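Side-chain contact in Dot/Icm T4SS effector (Legionella pneumophila, PDB 6VVE), which is an effector kinase that binds ADP and manganese and is activated by the host metabolite inositol hexakisphosphate: residues Y73-L76 against G82-Y85. Numbering follows the deposited sequence.
Sequences YKEL and GTVY. With ADP (adenosine-5'-diphosphate), chain C.
At the edge of the Tyr85 ring, in its plane, lies the carbonyl oxygen of Lys74. Glu75 reaches the same ring obliquely, with its CG 3.5 Å from Tyr85 CE1. The two side chains run side by side and point the same way, and the carboxylate plane is turned 33° from the ring. Glu75 CG stands beside its own backbone N (chi1 -79°), and from there the chain extends along the tyrosine. Tyr73 adds its CB, 3.9 Å from Tyr85 CB, while its own ring leads away.

The backbones of the two segments also pair. Glu75 and Tyr85 form an antiparallel, non-hydrogen-bonded pair with both side chains on one face of the sheet. Tyr85 CA also makes a CA-H...O contact of 3.2 Å with Lys74 O. Leu76 N donates a hydrogen bond to Val84 O at 2.7 Å, bent to 142° at the hydrogen. The side chain of Leu76 lies over the carbonyl of Tyr85, with Leu76 CD1 3.5 Å from Tyr85 O.

Val84 turns to the nucleotide. Its CG2 is 3.7 Å from ADP O4'. CG1, anti to the backbone N, is 3.9 Å from ADP C8. Leu76 lines the same pocket, its CB near ADP N3. The two residues flank the turn between the strands, which is consistent with the glycine-rich loop of protein kinases.

Strands 74-78 and 82-88 form a beta hairpin, and 74-78 is an outer strand of the five-stranded sheet. Lys74 forms a salt bridge with Glu86, farther along the partner strand. On the other flank of 82-88 runs strand 91-96, where Val84 packs on Ala92 and Lys94, and Tyr85 on Val95.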
ATOM      1  N   TYR A  73      24.944  11.441   1.802  1.00 40.79           N
ATOM      2  CA  TYR A  73      24.182  10.600   0.889  1.00 42.89           C
ATOM      3  C   TYR A  73      23.394  11.468  -0.090  1.00 41.49           C
ATOM      4  O   TYR A  73      22.992  12.592   0.225  1.00 44.26           O
ATOM      5  CB  TYR A  73      23.222   9.691   1.655  1.00 41.63           C
ATOM      6  CG  TYR A  73      23.900   8.601   2.451  1.00 41.70           C
ATOM      7  CD1 TYR A  73      24.513   7.529   1.815  1.00 40.76           C
ATOM      8  CD2 TYR A  73      23.920   8.635   3.838  1.00 39.19           C
ATOM      9  CE1 TYR A  73      25.131   6.527   2.537  1.00 38.28           C
ATOM     10  CE2 TYR A  73      24.536   7.639   4.568  1.00 36.43           C
ATOM     11  CZ  TYR A  73      25.138   6.589   3.912  1.00 37.00           C
ATOM     12  OH  TYR A  73      25.752   5.595   4.633  1.00 39.72           O
ATOM     13  N   LYS A  74      23.170  10.935  -1.287  1.00 43.23           N
ATOM     14  CA  LYS A  74      22.358  11.639  -2.267  1.00 44.87           C
ATOM     15  C   LYS A  74      20.899  11.656  -1.820  1.00 42.25           C
ATOM     16  O   LYS A  74      20.368  10.654  -1.324  1.00 37.68           O
ATOM     17  CB  LYS A  74      22.482  10.983  -3.638  1.00 45.32           C
ATOM     18  CG  LYS A  74      21.768  11.745  -4.747  1.00 52.27           C
ATOM     19  CD  LYS A  74      21.770  10.950  -6.044  1.00 57.38           C
ATOM     20  CE  LYS A  74      20.431  11.062  -6.764  1.00 58.56           C
ATOM     21  NZ  LYS A  74      20.204   9.901  -7.678  1.00 57.45           N
ATOM     22  N   GLU A  75      20.251  12.803  -1.993  1.00 50.91           N
ATOM     23  CA  GLU A  75      18.869  12.991  -1.572  1.00 45.95           C
ATOM     24  C   GLU A  75      17.937  12.619  -2.718  1.00 44.66           C
ATOM     25  O   GLU A  75      18.005  13.213  -3.800  1.00 49.07           O
ATOM     26  CB  GLU A  75      18.635  14.435  -1.127  1.00 48.65           C
ATOM     27  CG  GLU A  75      19.152  14.730   0.274  1.00 48.63           C
ATOM     28  CD  GLU A  75      19.426  16.208   0.512  1.00 55.86           C
ATOM     29  OE1 GLU A  75      19.404  17.001  -0.460  1.00 59.60           O
ATOM     30  OE2 GLU A  75      19.678  16.577   1.679  1.00 58.43           O
ATOM     31  N   LEU A  76      17.076  11.631  -2.481  1.00 32.46           N
ATOM     32  CA  LEU A  76      16.098  11.233  -3.484  1.00 35.16           C
ATOM     33  C   LEU A  76      14.847  12.099  -3.432  1.00 33.72           C
ATOM     34  O   LEU A  76      14.178  12.278  -4.456  1.00 36.55           O
ATOM     35  CB  LEU A  76      15.716   9.764  -3.292  1.00 37.08           C
ATOM     36  CG  LEU A  76      16.831   8.746  -3.514  1.00 37.39           C
ATOM     37  CD1 LEU A  76      16.338   7.341  -3.219  1.00 24.80           C
ATOM     38  CD2 LEU A  76      17.366   8.837  -4.936  1.00 42.09           C
ATOM     39  N   GLY A  82       9.817  13.772   6.536  1.00 53.59           N
ATOM     40  CA  GLY A  82      11.094  13.091   6.437  1.00 44.72           C
ATOM     41  C   GLY A  82      11.854  13.475   5.188  1.00 45.37           C
ATOM     42  O   GLY A  82      11.373  14.231   4.337  1.00 48.85           O
ATOM     43  N   THR A  83      13.074  12.940   5.108  1.00 44.95           N
ATOM     44  CA  THR A  83      13.952  13.076   3.955  1.00 45.81           C
ATOM     45  C   THR A  83      14.387  11.682   3.534  1.00 43.62           C
ATOM     46  O   THR A  83      14.708  10.848   4.385  1.00 25.08           O
ATOM     47  CB  THR A  83      15.178  13.936   4.276  1.00 45.79           C
ATOM     48  OG1 THR A  83      14.750  15.213   4.767  1.00 43.84           O
ATOM     49  CG2 THR A  83      16.035  14.133   3.031  1.00 47.84           C
ATOM     50  N   VAL A  84      14.400  11.431   2.228  1.00 26.10           N
ATOM     51  CA  VAL A  84      14.700  10.112   1.677  1.00 61.57           C
ATOM     52  C   VAL A  84      16.029  10.181   0.943  1.00 25.49           C
ATOM     53  O   VAL A  84      16.211  11.019   0.049  1.00 27.22           O
ATOM     54  CB  VAL A  84      13.581   9.620   0.743  1.00 23.55           C
ATOM     55  CG1 VAL A  84      13.914   8.241   0.183  1.00 22.12           C
ATOM     56  CG2 VAL A  84      12.250   9.602   1.484  1.00 22.85           C
ATOM     57  N   TYR A  85      16.953   9.299   1.317  1.00 24.75           N
ATOM     58  CA  TYR A  85      18.284   9.249   0.733  1.00 28.97           C
ATOM     59  C   TYR A  85      18.444   7.981  -0.095  1.00 28.93           C
ATOM     60  O   TYR A  85      17.655   7.035   0.009  1.00 27.52           O
ATOM     61  CB  TYR A  85      19.367   9.297   1.820  1.00 26.62           C
ATOM     62  CG  TYR A  85      19.291  10.508   2.724  1.00 27.98           C
ATOM     63  CD1 TYR A  85      19.809  11.735   2.324  1.00 31.67           C
ATOM     64  CD2 TYR A  85      18.709  10.423   3.981  1.00 39.62           C
ATOM     65  CE1 TYR A  85      19.747  12.839   3.150  1.00 36.91           C
ATOM     66  CE2 TYR A  85      18.638  11.524   4.811  1.00 40.18           C
ATOM     67  CZ  TYR A  85      19.160  12.728   4.393  1.00 41.27           C
ATOM     68  OH  TYR A  85      19.095  13.826   5.218  1.00 44.44           O
TER
HETATM   69  PB  ADP C 402       5.693  12.259   1.338  1.00 42.09           P
HETATM   70  O1B ADP C 402       4.368  12.148   0.609  1.00 46.20           O
HETATM   71  O2B ADP C 402       6.611  13.303   0.759  1.00 44.22           O
HETATM   72  O3B ADP C 402       5.579  12.291   2.852  1.00 40.27           O
HETATM   73  PA  ADP C 402       7.964  10.551   1.353  1.00 30.41           P
HETATM   74  O1A ADP C 402       8.041   9.083   1.678  1.00 22.11           O
HETATM   75  O2A ADP C 402       8.456  11.562   2.354  1.00 25.59           O
HETATM   76  O3A ADP C 402       6.417  10.848   1.021  1.00 32.42           O
HETATM   77  O5' ADP C 402       8.760  10.760  -0.020  1.00 27.55           O
HETATM   78  C5' ADP C 402       9.200  12.039  -0.446  1.00 30.51           C
HETATM   79  C4' ADP C 402       9.888  11.912  -1.781  1.00 31.90           C
HETATM   80  O4' ADP C 402      11.042  11.052  -1.708  1.00 30.81           O
HETATM   81  C3' ADP C 402       8.975  11.330  -2.887  1.00 34.21           C
HETATM   82  O3' ADP C 402       8.236  12.303  -3.575  1.00 33.35           O
HETATM   83  C2' ADP C 402       9.983  10.606  -3.805  1.00 35.20           C
HETATM   84  O2' ADP C 402      10.411  11.471  -4.840  1.00 36.91           O
HETATM   85  C1' ADP C 402      11.161  10.241  -2.884  1.00 30.07           C
HETATM   86  N9  ADP C 402      11.046   8.805  -2.556  1.00 24.95           N
HETATM   87  C8  ADP C 402      10.372   8.301  -1.500  1.00 21.96           C
HETATM   88  N7  ADP C 402      10.445   6.944  -1.488  1.00 18.47           N
HETATM   89  C5  ADP C 402      11.178   6.577  -2.553  1.00 19.93           C
HETATM   90  C6  ADP C 402      11.639   5.299  -3.127  1.00 19.64           C
HETATM   91  N6  ADP C 402      11.322   4.137  -2.526  1.00 18.41           N
HETATM   92  N1  ADP C 402      12.390   5.337  -4.257  1.00 24.51           N
HETATM   93  C2  ADP C 402      12.713   6.505  -4.860  1.00 25.98           C
HETATM   94  N3  ADP C 402      12.322   7.701  -4.382  1.00 25.77           N
HETATM   95  C4  ADP C 402      11.572   7.802  -3.256  1.00 23.02           C